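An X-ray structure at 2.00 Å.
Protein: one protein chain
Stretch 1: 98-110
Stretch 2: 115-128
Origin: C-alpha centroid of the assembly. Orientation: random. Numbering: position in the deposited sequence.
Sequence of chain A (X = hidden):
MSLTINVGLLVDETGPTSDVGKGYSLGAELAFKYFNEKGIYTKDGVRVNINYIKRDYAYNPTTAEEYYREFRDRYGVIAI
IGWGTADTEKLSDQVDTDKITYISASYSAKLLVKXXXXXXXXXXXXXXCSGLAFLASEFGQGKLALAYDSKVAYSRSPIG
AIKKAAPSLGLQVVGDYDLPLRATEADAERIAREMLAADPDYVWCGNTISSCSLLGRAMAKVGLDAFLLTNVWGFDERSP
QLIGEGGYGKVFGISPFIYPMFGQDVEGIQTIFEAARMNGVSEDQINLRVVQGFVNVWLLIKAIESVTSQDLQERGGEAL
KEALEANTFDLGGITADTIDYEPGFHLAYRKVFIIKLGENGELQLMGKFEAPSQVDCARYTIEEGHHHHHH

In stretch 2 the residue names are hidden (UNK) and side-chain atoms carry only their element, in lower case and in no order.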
# COMPACT_ATOMS: atom_id res chain seq x y z
N ASP A 98 -14.21 -19.39 1.07
CA ASP A 98 -14.18 -19.69 -0.36
C ASP A 98 -12.81 -20.12 -0.90
O ASP A 98 -12.71 -20.55 -2.06
CB ASP A 98 -14.69 -18.49 -1.15
CG ASP A 98 -16.13 -18.16 -0.83
OD1 ASP A 98 -16.88 -19.10 -0.46
OD2 ASP A 98 -16.51 -16.98 -0.97
N LYS A 99 -11.78 -20.01 -0.06
CA LYS A 99 -10.41 -20.41 -0.41
C LYS A 99 -9.85 -19.65 -1.61
O LYS A 99 -9.27 -20.25 -2.52
CB LYS A 99 -10.31 -21.93 -0.63
CG LYS A 99 -10.75 -22.77 0.55
CD LYS A 99 -10.11 -24.15 0.48
CE LYS A 99 -11.02 -25.24 1.04
NZ LYS A 99 -11.31 -25.05 2.48
N ILE A 100 -10.02 -18.33 -1.60
CA ILE A 100 -9.52 -17.45 -2.66
C ILE A 100 -8.37 -16.61 -2.11
O ILE A 100 -8.55 -15.85 -1.15
CB ILE A 100 -10.66 -16.54 -3.21
CG1 ILE A 100 -11.77 -17.39 -3.85
CG2 ILE A 100 -10.10 -15.50 -4.21
CD1 ILE A 100 -12.99 -16.59 -4.35
N THR A 101 -7.18 -16.77 -2.70
CA THR A 101 -6.00 -15.98 -2.30
C THR A 101 -6.23 -14.50 -2.64
O THR A 101 -6.55 -14.17 -3.79
CB THR A 101 -4.70 -16.51 -2.96
OG1 THR A 101 -4.31 -17.74 -2.34
CG2 THR A 101 -3.55 -15.50 -2.80
N TYR A 102 -6.08 -13.64 -1.65
CA TYR A 102 -6.45 -12.23 -1.80
C TYR A 102 -5.25 -11.35 -1.51
O TYR A 102 -4.78 -11.27 -0.37
CB TYR A 102 -7.61 -11.90 -0.84
CG TYR A 102 -8.52 -10.79 -1.32
CD1 TYR A 102 -9.75 -11.08 -1.89
CD2 TYR A 102 -8.15 -9.45 -1.20
CE1 TYR A 102 -10.60 -10.08 -2.34
CE2 TYR A 102 -9.00 -8.43 -1.65
CZ TYR A 102 -10.22 -8.76 -2.22
OH TYR A 102 -11.07 -7.78 -2.66
N ILE A 103 -4.74 -10.69 -2.55
CA ILE A 103 -3.59 -9.81 -2.44
C ILE A 103 -4.04 -8.37 -2.68
O ILE A 103 -4.49 -8.01 -3.78
CB ILE A 103 -2.46 -10.19 -3.43
CG1 ILE A 103 -2.05 -11.66 -3.23
CG2 ILE A 103 -1.26 -9.24 -3.25
CD1 ILE A 103 -1.17 -12.25 -4.35
N SER A 104 -3.91 -7.55 -1.64
CA SER A 104 -4.56 -6.24 -1.63
C SER A 104 -3.60 -5.07 -1.62
O SER A 104 -2.49 -5.16 -1.10
CB SER A 104 -5.51 -6.14 -0.43
OG SER A 104 -4.82 -6.40 0.79
N ALA A 105 -4.06 -3.98 -2.21
CA ALA A 105 -3.45 -2.68 -2.02
C ALA A 105 -3.60 -2.20 -0.57
O ALA A 105 -2.74 -1.48 -0.07
CB ALA A 105 -4.07 -1.68 -2.96
N SER A 106 -4.68 -2.61 0.10
CA SER A 106 -4.80 -2.35 1.53
C SER A 106 -3.71 -3.11 2.28
O SER A 106 -3.54 -4.31 2.08
CB SER A 106 -6.16 -2.81 2.07
OG SER A 106 -6.15 -2.75 3.49
N TYR A 107 -2.97 -2.39 3.12
CA TYR A 107 -1.98 -3.02 3.98
C TYR A 107 -2.43 -3.02 5.45
O TYR A 107 -1.61 -2.90 6.36
CB TYR A 107 -0.60 -2.36 3.81
CG TYR A 107 -0.17 -2.14 2.37
CD1 TYR A 107 -0.19 -3.18 1.44
CD2 TYR A 107 0.26 -0.89 1.95
CE1 TYR A 107 0.21 -2.97 0.11
CE2 TYR A 107 0.66 -0.66 0.64
CZ TYR A 107 0.64 -1.70 -0.27
OH TYR A 107 1.03 -1.46 -1.56
N SER A 108 -3.74 -3.17 5.69
CA SER A 108 -4.29 -3.21 7.05
C SER A 108 -3.74 -4.34 7.92
O SER A 108 -3.71 -5.50 7.50
CB SER A 108 -5.82 -3.34 7.02
OG SER A 108 -6.33 -3.59 8.33
N ALA A 109 -3.35 -3.99 9.15
CA ALA A 109 -2.85 -4.97 10.12
C ALA A 109 -3.90 -6.01 10.49
O ALA A 109 -3.57 -7.14 10.86
CB ALA A 109 -2.32 -4.26 11.36
N LYS A 110 -5.18 -5.63 10.39
CA LYS A 110 -6.29 -6.53 10.67
C LYS A 110 -6.35 -7.76 9.74
O LYS A 110 -6.93 -8.79 10.10
CB LYS A 110 -7.63 -5.76 10.67
CG LYS A 110 -7.68 -4.67 11.75
CD LYS A 110 -9.06 -4.04 11.88
CE LYS A 110 -9.11 -3.13 13.11
NZ LYS A 110 -10.41 -2.38 13.19
N UNK A 115 -6.43 -16.05 7.02
CA UNK A 115 -5.57 -17.03 6.34
C UNK A 115 -5.32 -16.81 4.85
O UNK A 115 -4.29 -17.23 4.36
c UNK A 115 -7.16 -18.11 7.80
c UNK A 115 -6.32 -18.36 6.57
c UNK A 115 -7.61 -16.68 7.62
N UNK A 116 -6.23 -16.16 4.13
CA UNK A 116 -6.07 -16.02 2.68
C UNK A 116 -5.67 -14.63 2.21
O UNK A 116 -5.56 -14.39 1.01
c UNK A 116 -6.93 -20.04 0.49
c UNK A 116 -7.76 -18.84 2.86
c UNK A 116 -7.78 -20.23 2.74
c UNK A 116 -7.31 -16.54 1.93
c UNK A 116 -7.34 -18.03 1.79
c UNK A 116 -7.35 -20.84 1.55
c UNK A 116 -6.91 -18.65 0.61
N UNK A 117 -5.42 -13.72 3.16
CA UNK A 117 -5.01 -12.35 2.84
C UNK A 117 -3.50 -12.13 2.94
O UNK A 117 -2.87 -12.48 3.95
c UNK A 117 -5.77 -11.34 3.69
c UNK A 117 -7.25 -11.28 3.35
n UNK A 117 -8.03 -12.14 3.98
o UNK A 117 -7.68 -10.49 2.51
N UNK A 118 -2.93 -11.54 1.88
CA UNK A 118 -1.50 -11.27 1.79
C UNK A 118 -1.29 -9.90 1.16
O UNK A 118 -2.12 -9.42 0.39
c UNK A 118 -2.02 -15.86 1.59
c UNK A 118 0.16 -14.25 2.23
c UNK A 118 -1.00 -16.37 2.38
c UNK A 118 0.09 -15.56 2.71
c UNK A 118 -0.79 -12.32 0.92
c UNK A 118 -0.87 -13.73 1.44
c UNK A 118 -1.95 -14.55 1.12
N UNK A 119 -0.17 -9.26 1.48
CA UNK A 119 0.29 -8.08 0.75
C UNK A 119 1.79 -7.97 0.93
O UNK A 119 2.30 -8.29 2.01
c UNK A 119 0.21 -5.89 4.84
c UNK A 119 -1.84 -6.98 3.30
c UNK A 119 0.37 -6.05 3.46
c UNK A 119 -2.01 -6.82 4.68
o UNK A 119 -1.15 -6.09 6.79
c UNK A 119 -0.98 -6.27 5.44
c UNK A 119 -0.45 -6.79 1.18
c UNK A 119 -0.64 -6.61 2.67
N UNK A 120 2.52 -7.52 -0.11
CA UNK A 120 3.99 -7.52 -0.10
C UNK A 120 4.60 -6.28 0.58
O UNK A 120 5.52 -5.66 0.04
c UNK A 120 3.24 -6.73 -2.21
c UNK A 120 1.99 -7.00 -1.39
c UNK A 120 4.33 -7.53 -1.59
N UNK A 121 4.09 -5.94 1.76
CA UNK A 121 4.55 -4.77 2.50
C UNK A 121 4.27 -4.97 3.99
O UNK A 121 3.47 -5.84 4.34
c UNK A 121 3.84 -3.50 1.98
N UNK A 122 4.92 -4.18 4.86
CA UNK A 122 4.48 -4.22 6.26
C UNK A 122 3.06 -3.68 6.36
O UNK A 122 2.62 -2.94 5.48
c UNK A 122 5.45 -3.26 6.97
c UNK A 122 6.01 -3.22 4.65
c UNK A 122 6.61 -3.07 6.02
N UNK A 123 2.34 -4.04 7.42
CA UNK A 123 1.02 -3.48 7.64
C UNK A 123 1.14 -1.97 7.85
O UNK A 123 2.21 -1.47 8.18
c UNK A 123 0.39 -4.11 8.86
o UNK A 123 2.21 -4.44 10.33
o UNK A 123 0.76 -2.88 10.85
c UNK A 123 1.17 -3.80 10.11
N UNK A 124 0.02 -1.26 7.69
CA UNK A 124 -0.05 0.20 7.86
C UNK A 124 0.50 0.74 9.18
O UNK A 124 1.05 1.84 9.23
c UNK A 124 -2.05 0.79 6.34
c UNK A 124 -1.80 1.45 4.00
c UNK A 124 -3.11 1.04 3.75
o UNK A 124 -3.65 1.15 2.49
c UNK A 124 -3.35 0.40 6.06
c UNK A 124 -1.50 0.67 7.74
c UNK A 124 -1.28 1.32 5.29
c UNK A 124 -3.89 0.52 4.78
N UNK A 125 0.31 -0.01 10.26
CA UNK A 125 0.72 0.43 11.59
C UNK A 125 2.24 0.38 11.76
O UNK A 125 2.85 1.37 12.18
c UNK A 125 -0.00 -0.39 12.67
o UNK A 125 -1.40 -0.40 12.45
N UNK A 126 2.84 -0.76 11.41
CA UNK A 126 4.30 -0.93 11.37
C UNK A 126 4.96 0.09 10.45
O UNK A 126 6.01 0.64 10.79
c UNK A 126 6.19 -2.55 10.94
c UNK A 126 4.68 -2.34 10.89
o UNK A 126 4.03 -3.31 11.72
N UNK A 127 4.35 0.33 9.28
CA UNK A 127 4.80 1.39 8.37
C UNK A 127 4.77 2.76 9.06
O UNK A 127 5.77 3.49 9.04
n UNK A 127 3.68 1.60 4.17
c UNK A 127 4.20 0.26 6.12
o UNK A 127 2.85 -0.49 4.28
c UNK A 127 3.51 0.43 4.78
c UNK A 127 3.93 1.42 7.10
N UNK A 128 3.63 3.09 9.66
CA UNK A 128 3.45 4.38 10.34
C UNK A 128 4.47 4.58 11.47
O UNK A 128 5.09 5.63 11.57
c UNK A 128 2.03 4.51 10.89
O HOH W 1 -5.29 -9.00 1.49
O HOH W 2 -3.10 -1.24 10.05

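Position 115 has three side-chain carbons that close a ring onto the backbone N. They lie out of reach of stretch 1. This is Pro-115.

Position 116 has one carbon, then a ring of six carbons with no oxygen. The ring lies over Lys-99, whose CA sits 3.8 Å from the ring centroid, over its face. It is Phe-116. Its backbone O accepts from Tyr-102 N at 2.8 Å.

Position 117 has two carbons, the second carrying one oxygen and one nitrogen. The oxygen is 3.6 Å from Tyr-102 CB. That is an amide: Asn-117. Water 1 lies within reach of its OD1, Tyr-102 O and Ser-104 OG.

Position 118 again has one carbon and a plain six-carbon ring. The ring lies near Thr-101 CG2, and CB is 4.4 Å from Ile-103 CG1. It is Phe-118. Its N donates to Tyr-102 O at 2.9 Å, and its O accepts from Ser-104 N at 3.3 Å.

Position 119 has one carbon, then a ring of six carbons bearing one oxygen. The oxygen is 2.7 Å from Ser-108 O. Tyr-107 CA packs over the ring face, 3.6 Å from the centroid. It is Tyr-119, and its OH donates to Ser-108 O.

Position 120 has three carbons closing onto the backbone N. One is 4.4 Å from Ile-103 CG2. It is Pro-120.

Position 121 has a single carbon, 4.0 Å from the Tyr-107 ring centroid and over its face. It is Ala-121.

Position 122 is another three-carbon ring on N. Its CA-to-CB bond points away from stretch 1. It is Pro-122.

Position 123 has two carbons, the second carrying two oxygens. One oxygen lies 3.4 Å from Ala-109 CB. It is Asp-123. It caps the helix that follows: OD1 accepts from the N of 126 at 3.0 Å and weakly from the N of 125.

Position 124 has one carbon, then a ring of six carbons bearing one oxygen. The edge of the Tyr-107 ring is turned toward the face of this ring, offset. It is Tyr-124. Its N donates to Tyr-107 O at 2.7 Å.

Position 125 has one carbon and one oxygen. Water 2 links that oxygen to Ala-109 N. It is Ser-125.

Position 126 has a carbon carrying one oxygen and one carbon. It does not touch stretch 1. It is Thr-126.

Position 127 has three carbons, the last carrying oxygen and nitrogen. It lies beside the Tyr-107 ring. It is Gln-127.

Position 128 has one carbon, out of reach: Ala-128.

The contact has two parts. Parallel strands pair through backbone hydrogen bonds. Beyond them, Tyr-107 packs among Tyr-119, Ala-121 and Tyr-124, while its carbonyl holds the helix start.

Stretch 2 (115-128) PFNFYPAPDYSTQA
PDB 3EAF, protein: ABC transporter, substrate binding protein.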